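Periplasmic solute binding protein (Candidatus liberibacter, PDB 4CL2) probably binds manganese or zinc in the periplasm and delivers it for uptake, as a member of the bacterial solute-binding protein 9 family. Local coordinates at residues Leu56-Gly61 and Ile82-Gly87; Trp167-Glu172 and Lys185-Trp190; Ile215-Ser220 and Asn237-Gly242. One frame throughout, in Å; residues are numbered along the deposited sequence. Where two conformers were deposited one is given.

Contact 1 of 3, residues Leu56-Gly61 and Ile82-Gly87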
loop_
_atom_site.group_PDB
_atom_site.type_symbol
_atom_site.label_atom_id
_atom_site.label_comp_id
_atom_site.label_asym_id
_atom_site.label_seq_id
_atom_site.Cartn_x
_atom_site.Cartn_y
_atom_site.Cartn_z
ATOM N N LEU A 56 11.443 17.753 4.280
ATOM C CA LEU A 56 10.503 16.864 5.001
ATOM C C LEU A 56 10.645 15.522 4.313
ATOM O O LEU A 56 10.695 15.501 3.033
ATOM C CB LEU A 56 9.083 17.404 4.888
ATOM C CG LEU A 56 7.979 16.593 5.520
ATOM C CD1 LEU A 56 8.177 16.477 6.997
ATOM C CD2 LEU A 56 6.647 17.243 5.178
ATOM N N ILE A 57 10.732 14.443 5.095
ATOM C CA ILE A 57 10.797 13.084 4.541
ATOM C C ILE A 57 9.585 12.314 5.058
ATOM O O ILE A 57 9.354 12.266 6.255
ATOM C CB ILE A 57 12.097 12.388 4.892
ATOM C CG1 ILE A 57 13.270 13.171 4.312
ATOM C CG2 ILE A 57 12.074 10.966 4.366
ATOM C CD1 ILE A 57 14.634 12.624 4.682
ATOM N N LEU A 58 8.794 11.780 4.128
ATOM C CA LEU A 58 7.577 11.055 4.477
ATOM C C LEU A 58 7.782 9.545 4.240
ATOM O O LEU A 58 8.016 9.097 3.115
ATOM C CB LEU A 58 6.433 11.549 3.639
ATOM C CG LEU A 58 6.068 13.021 3.722
ATOM C CD1 LEU A 58 4.933 13.300 2.710
ATOM C CD2 LEU A 58 5.679 13.379 5.166
ATOM N N CYS A 59 7.754 8.799 5.330
ATOM C CA CYS A 59 7.973 7.329 5.308
ATOM C C CYS A 59 6.649 6.632 5.656
ATOM O O CYS A 59 5.827 7.158 6.399
ATOM C CB CYS A 59 9.024 6.899 6.332
ATOM S SG CYS A 59 10.705 7.352 5.764
ATOM N N ASN A 60 6.536 5.391 5.205
ATOM C CA ASN A 60 5.462 4.507 5.599
ATOM C C ASN A 60 5.555 4.047 7.013
ATOM O O ASN A 60 4.514 3.918 7.730
ATOM C CB ASN A 60 5.505 3.237 4.744
ATOM C CG ASN A 60 4.175 2.468 4.811
ATOM O OD1 ASN A 60 3.178 2.901 4.233
ATOM N ND2 ASN A 60 4.210 1.313 5.448
ATOM N N GLY A 61 6.764 3.783 7.460
ATOM C CA GLY A 61 6.968 3.027 8.687
ATOM C C GLY A 61 6.469 1.625 8.526
ATOM O O GLY A 61 6.426 1.091 7.396
ATOM N N ILE A 82 8.717 11.848 8.922
ATOM C CA ILE A 82 7.331 11.680 9.416
ATOM C C ILE A 82 6.891 10.283 8.997
ATOM O O ILE A 82 7.113 9.877 7.868
ATOM C CB ILE A 82 6.389 12.716 8.797
ATOM C CG1 ILE A 82 6.814 14.161 9.151
ATOM C CG2 ILE A 82 4.890 12.432 9.108
ATOM C CD1 ILE A 82 6.819 14.509 10.563
ATOM N N THR A 83 6.271 9.537 9.922
ATOM C CA THR A 83 5.713 8.230 9.659
ATOM C C THR A 83 4.229 8.450 9.400
ATOM O O THR A 83 3.462 8.790 10.336
ATOM C CB THR A 83 5.941 7.325 10.869
ATOM O OG1 THR A 83 7.372 7.166 10.990
ATOM C CG2 THR A 83 5.283 5.952 10.660
ATOM N N VAL A 84 3.815 8.215 8.168
ATOM C CA VAL A 84 2.499 8.549 7.745
ATOM C C VAL A 84 1.431 7.525 8.106
ATOM O O VAL A 84 0.268 7.802 7.893
ATOM C CB VAL A 84 2.397 8.881 6.223
ATOM C CG1 VAL A 84 3.428 9.948 5.833
ATOM C CG2 VAL A 84 2.619 7.624 5.392
ATOM N N THR A 85 1.822 6.409 8.730
ATOM C CA THR A 85 0.919 5.421 9.301
ATOM C C THR A 85 0.663 5.613 10.798
ATOM O O THR A 85 0.016 4.771 11.424
ATOM C CB THR A 85 1.448 3.999 9.068
ATOM O OG1 THR A 85 2.762 3.938 9.631
ATOM C CG2 THR A 85 1.458 3.631 7.602
ATOM N N ASP A 86 1.146 6.695 11.402
ATOM C CA ASP A 86 0.844 6.979 12.818
ATOM C C ASP A 86 -0.674 6.917 13.024
ATOM O O ASP A 86 -1.451 7.547 12.284
ATOM C CB ASP A 86 1.314 8.406 13.168
ATOM C CG ASP A 86 2.802 8.525 13.378
ATOM O OD1 ASP A 86 3.540 7.496 13.397
ATOM O OD2 ASP A 86 3.231 9.705 13.477
ATOM N N GLY A 87 -1.093 6.205 14.057
ATOM C CA GLY A 87 -2.542 6.000 14.315
ATOM C C GLY A 87 -3.137 4.730 13.735
ATOM O O GLY A 87 -4.366 4.490 13.890
#
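Thr85 CG2 lies over one face of the Asn60 carboxamide, 3.9 Å from OD1. At the rim of that amide, ND2 donates to Gly61 O at 3.0 Å, 19° out of the amide plane, and also to Pro105 O, while OD1 is bonded to Tyr117 OH; its rotation is thus fixed by three polar partners. Thr85 OG1 donates to Asn60 O at 2.6 Å. Its first torsion (chi1 57°) sets OG1 between the backbone N and the carbonyl carbon, which lets the hydroxyl reach that oxygen. Strands 56-59 and 80-83 run parallel here, the latter as an outermost strand of a four-stranded parallel sheet with helices 12-22 and 111-128 against it. Ile82 N donates to Ile57 O, Cys59 N to Ile82 O and Val84 N to Cys59 O. On the Leu58–Ile82 face the two side chains run alongside each other, with Leu58 CD2 3.8 Å from Ile82 CB. Leu56 reaches in across Ile82, its CD1 tightly packed at 3.4 Å from Ile82 CG1. Beyond the strand end, Val84 CG1 meets Leu58 CB at 4.1 Å, and the Asn60 side chain comes within about 9 Å of the bound manganese.

Contact 2 of 3, residues Trp167-Glu172 and Lys185-Trp190. With MN (manganese (II) ion), chain L.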
loop_
_atom_site.group_PDB
_atom_site.type_symbol
_atom_site.label_atom_id
_atom_site.label_comp_id
_atom_site.label_asym_id
_atom_site.label_seq_id
_atom_site.Cartn_x
_atom_site.Cartn_y
_atom_site.Cartn_z
ATOM N N TRP A 167 -13.178 -14.296 2.138
ATOM C CA TRP A 167 -11.741 -14.621 2.185
ATOM C C TRP A 167 -11.053 -13.831 1.124
ATOM O O TRP A 167 -11.515 -13.812 -0.038
ATOM C CB TRP A 167 -11.518 -16.074 1.864
ATOM C CG TRP A 167 -11.964 -16.978 2.924
ATOM C CD1 TRP A 167 -13.155 -17.608 3.014
ATOM C CD2 TRP A 167 -11.213 -17.366 4.058
ATOM N NE1 TRP A 167 -13.205 -18.339 4.142
ATOM C CE2 TRP A 167 -12.021 -18.205 4.813
ATOM C CE3 TRP A 167 -9.935 -17.073 4.511
ATOM C CZ2 TRP A 167 -11.591 -18.787 5.995
ATOM C CZ3 TRP A 167 -9.505 -17.652 5.689
ATOM C CH2 TRP A 167 -10.327 -18.482 6.416
ATOM N N PHE A 168 -9.938 -13.211 1.486
ATOM C CA PHE A 168 -9.048 -12.525 0.520
ATOM C C PHE A 168 -7.784 -13.403 0.531
ATOM O O PHE A 168 -7.117 -13.455 1.569
ATOM C CB PHE A 168 -8.644 -11.137 0.928
ATOM C CG PHE A 168 -9.731 -10.118 0.849
ATOM C CD1 PHE A 168 -10.822 -10.275 -0.005
ATOM C CD2 PHE A 168 -9.654 -8.987 1.646
ATOM C CE1 PHE A 168 -11.798 -9.283 -0.029
ATOM C CE2 PHE A 168 -10.638 -8.013 1.601
ATOM C CZ PHE A 168 -11.702 -8.178 0.757
ATOM N N VAL A 169 -7.517 -14.100 -0.563
ATOM C CA VAL A 169 -6.349 -15.042 -0.656
ATOM C C VAL A 169 -5.357 -14.604 -1.743
ATOM O O VAL A 169 -5.701 -14.444 -2.887
ATOM C CB VAL A 169 -6.796 -16.475 -0.931
ATOM C CG1 VAL A 169 -5.611 -17.464 -0.935
ATOM C CG2 VAL A 169 -7.820 -16.885 0.124
ATOM N N THR A 170 -4.159 -14.328 -1.309
ATOM C CA THR A 170 -3.185 -13.671 -2.159
ATOM C C THR A 170 -1.863 -14.410 -2.010
ATOM O O THR A 170 -1.773 -15.401 -1.273
ATOM C CB THR A 170 -2.966 -12.214 -1.806
ATOM O OG1 THR A 170 -2.590 -12.154 -0.441
ATOM C CG2 THR A 170 -4.207 -11.385 -2.025
ATOM N N SER A 171 -0.853 -13.934 -2.730
ATOM C CA SER A 171 0.450 -14.598 -2.684
ATOM C C SER A 171 1.219 -13.939 -1.515
ATOM O O SER A 171 1.512 -14.635 -0.527
ATOM C CB SER A 171 1.180 -14.416 -4.054
ATOM O OG SER A 171 0.448 -15.161 -5.037
ATOM N N GLU A 172 1.628 -12.716 -1.686
ATOM C CA GLU A 172 2.120 -11.905 -0.563
ATOM C C GLU A 172 0.974 -11.530 0.370
ATOM O O GLU A 172 -0.165 -11.402 -0.067
ATOM C CB GLU A 172 2.752 -10.604 -1.080
ATOM C CG GLU A 172 3.574 -9.881 -0.021
ATOM C CD GLU A 172 4.017 -8.487 -0.452
ATOM O OE1 GLU A 172 3.284 -7.781 -1.128
ATOM O OE2 GLU A 172 5.059 -8.041 -0.062
ATOM N N LYS A 185 -11.651 -12.476 6.094
ATOM C CA LYS A 185 -10.446 -13.215 6.545
ATOM C C LYS A 185 -9.398 -13.241 5.431
ATOM O O LYS A 185 -9.780 -13.109 4.288
ATOM C CB LYS A 185 -10.861 -14.639 6.879
ATOM C CG LYS A 185 -11.808 -14.722 8.081
ATOM C CD LYS A 185 -12.911 -15.761 7.827
ATOM C CE LYS A 185 -14.117 -15.166 7.085
ATOM N NZ LYS A 185 -14.903 -16.221 6.384
ATOM N N SER A 186 -8.097 -13.299 5.740
ATOM C CA SER A 186 -7.015 -13.253 4.678
ATOM C C SER A 186 -6.221 -14.590 4.867
ATOM O O SER A 186 -6.142 -15.223 5.980
ATOM C CB SER A 186 -6.066 -11.938 4.634
ATOM O OG SER A 186 -5.724 -11.309 3.277
ATOM N N LEU A 187 -5.723 -15.059 3.752
ATOM C CA LEU A 187 -4.819 -16.202 3.671
ATOM C C LEU A 187 -3.811 -15.804 2.621
ATOM O O LEU A 187 -4.153 -15.070 1.696
ATOM C CB LEU A 187 -5.516 -17.450 3.192
ATOM C CG LEU A 187 -6.050 -18.526 4.120
ATOM C CD1 LEU A 187 -6.536 -19.653 3.204
ATOM C CD2 LEU A 187 -4.959 -19.037 5.056
ATOM N N TYR A 188 -2.564 -16.225 2.813
ATOM C CA TYR A 188 -1.508 -15.845 1.887
ATOM C C TYR A 188 -0.369 -16.828 1.981
ATOM O O TYR A 188 -0.316 -17.661 2.901
ATOM C CB TYR A 188 -1.039 -14.401 2.053
ATOM C CG TYR A 188 -0.735 -14.017 3.467
ATOM C CD1 TYR A 188 0.493 -14.315 4.034
ATOM C CD2 TYR A 188 -1.719 -13.416 4.272
ATOM C CE1 TYR A 188 0.763 -13.970 5.363
ATOM C CE2 TYR A 188 -1.461 -13.096 5.594
ATOM C CZ TYR A 188 -0.236 -13.324 6.113
ATOM O OH TYR A 188 -0.027 -12.978 7.429
ATOM N N LEU A 189 0.558 -16.715 1.027
ATOM C CA LEU A 189 1.681 -17.681 0.902
ATOM C C LEU A 189 2.997 -17.212 1.583
ATOM O O LEU A 189 3.802 -18.056 2.007
ATOM C CB LEU A 189 1.912 -17.973 -0.593
ATOM C CG LEU A 189 0.684 -18.373 -1.393
ATOM C CD1 LEU A 189 1.041 -18.766 -2.838
ATOM C CD2 LEU A 189 -0.016 -19.534 -0.749
ATOM N N TRP A 190 3.211 -15.908 1.648
ATOM C CA TRP A 190 4.333 -15.283 2.383
ATOM C C TRP A 190 3.951 -13.895 2.811
ATOM O O TRP A 190 3.261 -13.178 2.111
ATOM C CB TRP A 190 5.660 -15.337 1.546
ATOM C CG TRP A 190 5.519 -14.698 0.164
ATOM C CD1 TRP A 190 5.569 -13.382 -0.115
ATOM C CD2 TRP A 190 5.212 -15.356 -1.081
ATOM N NE1 TRP A 190 5.383 -13.183 -1.469
ATOM C CE2 TRP A 190 5.147 -14.369 -2.075
ATOM C CE3 TRP A 190 5.007 -16.658 -1.443
ATOM C CZ2 TRP A 190 4.858 -14.668 -3.399
ATOM C CZ3 TRP A 190 4.765 -16.965 -2.791
ATOM C CH2 TRP A 190 4.707 -15.958 -3.744
HETATM MN MN MN L . 4.974 -5.776 -0.306
HETATM O O HOH W 1 -3.195 -10.689 2.147
#
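Lys185 is laid across the Trp167 indole: CB sits over the six-membered ring, 3.7 Å from its centroid, and the chain bends at chi2 and chi3, CD passing near Trp167 CZ2; NZ lies 4.0 Å from the centroid of the five-membered ring, an off-centre cation-pi contact. Leu187 CG comes obliquely to the same indole, 3.9 Å from Trp167 CZ3, and Leu187 CB lies beside Val169 CG2. On the face carrying Phe168 and Ser186, a water donates to Thr170 OG1, whose own proton goes to Glu172 O at 2.6 Å. At the far end the Glu172 and Trp190 side chains cross at about a right angle, the carboxylate turned 53° from the indole plane. Glu172 CA packs over the five-membered ring, and Ser171 O stands 3.8 Å above the indole plane; this carbonyl also takes both Leu189 N and Trp190 N where the chains turn. Asn193 grips Trp190 NE1 through OD1 and Glu172 OE2 through its backbone N, linking the indole to the carboxylate. Glu172 OE2 binds manganese at 2.3 Å, with OE1 farther off at 2.7 Å. A parallel beta-alpha-beta unit presents a metal ligand just past the corner at Ser171, in a site completed by His106 and Asp247.

Contact 3 of 3, residues Ile215-Ser220 and Asn237-Gly242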
loop_
_atom_site.group_PDB
_atom_site.type_symbol
_atom_site.label_atom_id
_atom_site.label_comp_id
_atom_site.label_asym_id
_atom_site.label_seq_id
_atom_site.Cartn_x
_atom_site.Cartn_y
_atom_site.Cartn_z
ATOM N N ILE A 215 -12.423 -22.352 -0.551
ATOM C CA ILE A 215 -12.057 -21.045 -1.100
ATOM C C ILE A 215 -11.854 -21.145 -2.609
ATOM O O ILE A 215 -11.262 -22.096 -3.112
ATOM C CB ILE A 215 -10.820 -20.491 -0.393
ATOM C CG1 ILE A 215 -11.142 -20.326 1.102
ATOM C CG2 ILE A 215 -10.445 -19.181 -1.044
ATOM C CD1 ILE A 215 -9.968 -20.100 2.012
ATOM N N LYS A 216 -12.409 -20.187 -3.341
ATOM C CA LYS A 216 -12.575 -20.307 -4.779
ATOM C C LYS A 216 -11.468 -19.644 -5.639
ATOM O O LYS A 216 -11.247 -20.042 -6.748
ATOM C CB LYS A 216 -13.913 -19.656 -5.151
ATOM C CG LYS A 216 -15.124 -20.330 -4.509
ATOM C CD LYS A 216 -15.307 -21.728 -5.026
ATOM C CE LYS A 216 -16.419 -22.429 -4.259
ATOM N NZ LYS A 216 -16.300 -23.898 -4.443
ATOM N N PHE A 217 -10.816 -18.644 -5.083
ATOM C CA PHE A 217 -9.827 -17.832 -5.817
ATOM C C PHE A 217 -8.593 -17.508 -5.002
ATOM O O PHE A 217 -8.643 -17.207 -3.769
ATOM C CB PHE A 217 -10.475 -16.505 -6.329
ATOM C CG PHE A 217 -11.449 -16.721 -7.458
ATOM C CD1 PHE A 217 -11.012 -16.745 -8.775
ATOM C CD2 PHE A 217 -12.788 -16.891 -7.177
ATOM C CE1 PHE A 217 -11.917 -16.960 -9.809
ATOM C CE2 PHE A 217 -13.715 -17.125 -8.193
ATOM C CZ PHE A 217 -13.269 -17.176 -9.508
ATOM N N ILE A 218 -7.476 -17.466 -5.728
ATOM C CA ILE A 218 -6.216 -16.934 -5.198
ATOM C C ILE A 218 -5.542 -16.015 -6.207
ATOM O O ILE A 218 -5.459 -16.380 -7.371
ATOM C CB ILE A 218 -5.231 -18.090 -4.746
ATOM C CG1 ILE A 218 -3.893 -17.510 -4.224
ATOM C CG2 ILE A 218 -5.076 -19.113 -5.846
ATOM C CD1 ILE A 218 -3.020 -18.562 -3.513
ATOM N N PHE A 219 -5.067 -14.863 -5.761
ATOM C CA PHE A 219 -4.430 -13.848 -6.620
ATOM C C PHE A 219 -2.922 -13.859 -6.484
ATOM O O PHE A 219 -2.346 -14.407 -5.496
ATOM C CB PHE A 219 -4.888 -12.466 -6.226
ATOM C CG PHE A 219 -6.379 -12.254 -6.348
ATOM C CD1 PHE A 219 -6.931 -11.898 -7.576
ATOM C CD2 PHE A 219 -7.218 -12.453 -5.270
ATOM C CE1 PHE A 219 -8.302 -11.706 -7.710
ATOM C CE2 PHE A 219 -8.586 -12.236 -5.386
ATOM C CZ PHE A 219 -9.118 -11.876 -6.607
ATOM N N SER A 220 -2.266 -13.323 -7.487
ATOM C CA SER A 220 -0.891 -12.822 -7.333
ATOM C C SER A 220 -0.802 -11.367 -7.547
ATOM O O SER A 220 -1.823 -10.703 -7.733
ATOM C CB SER A 220 0.091 -13.615 -8.227
ATOM O OG SER A 220 -0.173 -13.355 -9.624
ATOM N N ASN A 237 -8.146 -27.134 -6.238
ATOM C CA ASN A 237 -9.279 -27.011 -7.138
ATOM C C ASN A 237 -9.932 -25.663 -7.053
ATOM O O ASN A 237 -11.101 -25.526 -7.294
ATOM C CB ASN A 237 -10.317 -28.120 -6.904
ATOM C CG ASN A 237 -9.861 -29.422 -7.437
ATOM O OD1 ASN A 237 -9.862 -30.439 -6.743
ATOM N ND2 ASN A 237 -9.457 -29.410 -8.691
ATOM N N ALA A 238 -9.148 -24.666 -6.685
ATOM C CA ALA A 238 -9.535 -23.268 -6.782
ATOM C C ALA A 238 -9.124 -22.701 -8.166
ATOM O O ALA A 238 -8.601 -23.402 -9.008
ATOM C CB ALA A 238 -8.886 -22.483 -5.681
ATOM N N SER A 239 -9.413 -21.411 -8.363
ATOM C CA SER A 239 -9.068 -20.729 -9.620
ATOM C C SER A 239 -8.048 -19.657 -9.327
ATOM O O SER A 239 -8.089 -19.045 -8.295
ATOM C CB SER A 239 -10.339 -20.029 -10.183
ATOM O OG SER A 239 -11.293 -21.027 -10.554
ATOM N N TYR A 240 -7.154 -19.428 -10.262
ATOM C CA TYR A 240 -6.276 -18.308 -10.180
ATOM C C TYR A 240 -7.050 -17.039 -10.572
ATOM O O TYR A 240 -7.664 -17.036 -11.641
ATOM C CB TYR A 240 -5.130 -18.509 -11.146
ATOM C CG TYR A 240 -4.211 -17.335 -11.276
ATOM C CD1 TYR A 240 -3.512 -16.813 -10.174
ATOM C CD2 TYR A 240 -3.996 -16.704 -12.522
ATOM C CE1 TYR A 240 -2.696 -15.709 -10.280
ATOM C CE2 TYR A 240 -3.157 -15.596 -12.630
ATOM C CZ TYR A 240 -2.495 -15.108 -11.528
ATOM O OH TYR A 240 -1.675 -14.011 -11.602
ATOM N N GLY A 241 -7.030 -16.069 -9.678
ATOM C CA GLY A 241 -7.828 -14.822 -9.774
ATOM C C GLY A 241 -7.149 -13.741 -10.605
ATOM O O GLY A 241 -7.779 -12.730 -10.947
ATOM N N GLY A 242 -5.899 -13.917 -10.935
ATOM C CA GLY A 242 -5.105 -12.934 -11.707
ATOM C C GLY A 242 -4.255 -12.019 -10.838
ATOM O O GLY A 242 -4.039 -12.312 -9.651
HETATM O O HOH W 2 -12.839 -21.311 -8.359
#
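Tyr240 CG is anti to its backbone N (chi1 173°), whereas Ser220 OG stands between its backbone N and carbonyl carbon (chi1 67°), and the two hydroxyls meet across the strands: Ser220 OG lies 2.6 Å from Tyr240 OH, close to the plane of the phenol ring and at its edge. Either hydroxyl could be the donor. One face of the phenol is backed by its own chain, with Gly242 N 3.5 Å above the centre of the Tyr240 ring. Ile218 O approaches the ring obliquely near CD1 and accepts from Gly241 N, which stands 45° out of the carbonyl plane. Other backbone bonds run from Ser239 N to Lys216 O, from Ile218 N to Ser239 O, and from Ser220 N to Gly242 O, so Gly241 is an extra residue in the parallel ladder, a bulge-like step. On the face of Phe217 and Ser239, Phe217 CE1 packs 3.5 Å from Ser239 CB. A water donates to Lys216 O at 2.6 Å and is also bonded to Ser239 OG, tying the start of the two strands together. The Phe219 ring receives Gly242 O at its edge, in plane, and CE1 lies 3.4 Å from Gly241 O. Helix 227-236 ends in a Schellman motif at Asn237 and completes the beta-alpha-beta crossover, packing on Ile218 and Tyr240; helix 200-212 touches Ile215, Ile218 and Ala238 through Met210, and strand 167-170 borders strand 217-221 where Phe219 pairs with Val169.

Overall arrangement
Contacts 1 and 2 are buried, contact 3 only partly, and all three pair parallel strands. Contact 1 lies on the opposite side of the chain's centre from the other two, about 26 Å from contact 2 and 34 Å from contact 3 between centres, as expected for a two-lobed binding protein. Contacts 2 and 3 share a lobe and touch directly: Ser171 OG reaches Phe219 O at 2.9 Å, probably a hydrogen bond. Side-chain chemistry follows position: aliphatic packing and a held amide in contact 1, cation-pi and CH-pi contacts on two indoles and a manganese ligand in contact 2, a serine–tyrosine hydroxyl pair in contact 3, farther from the metal.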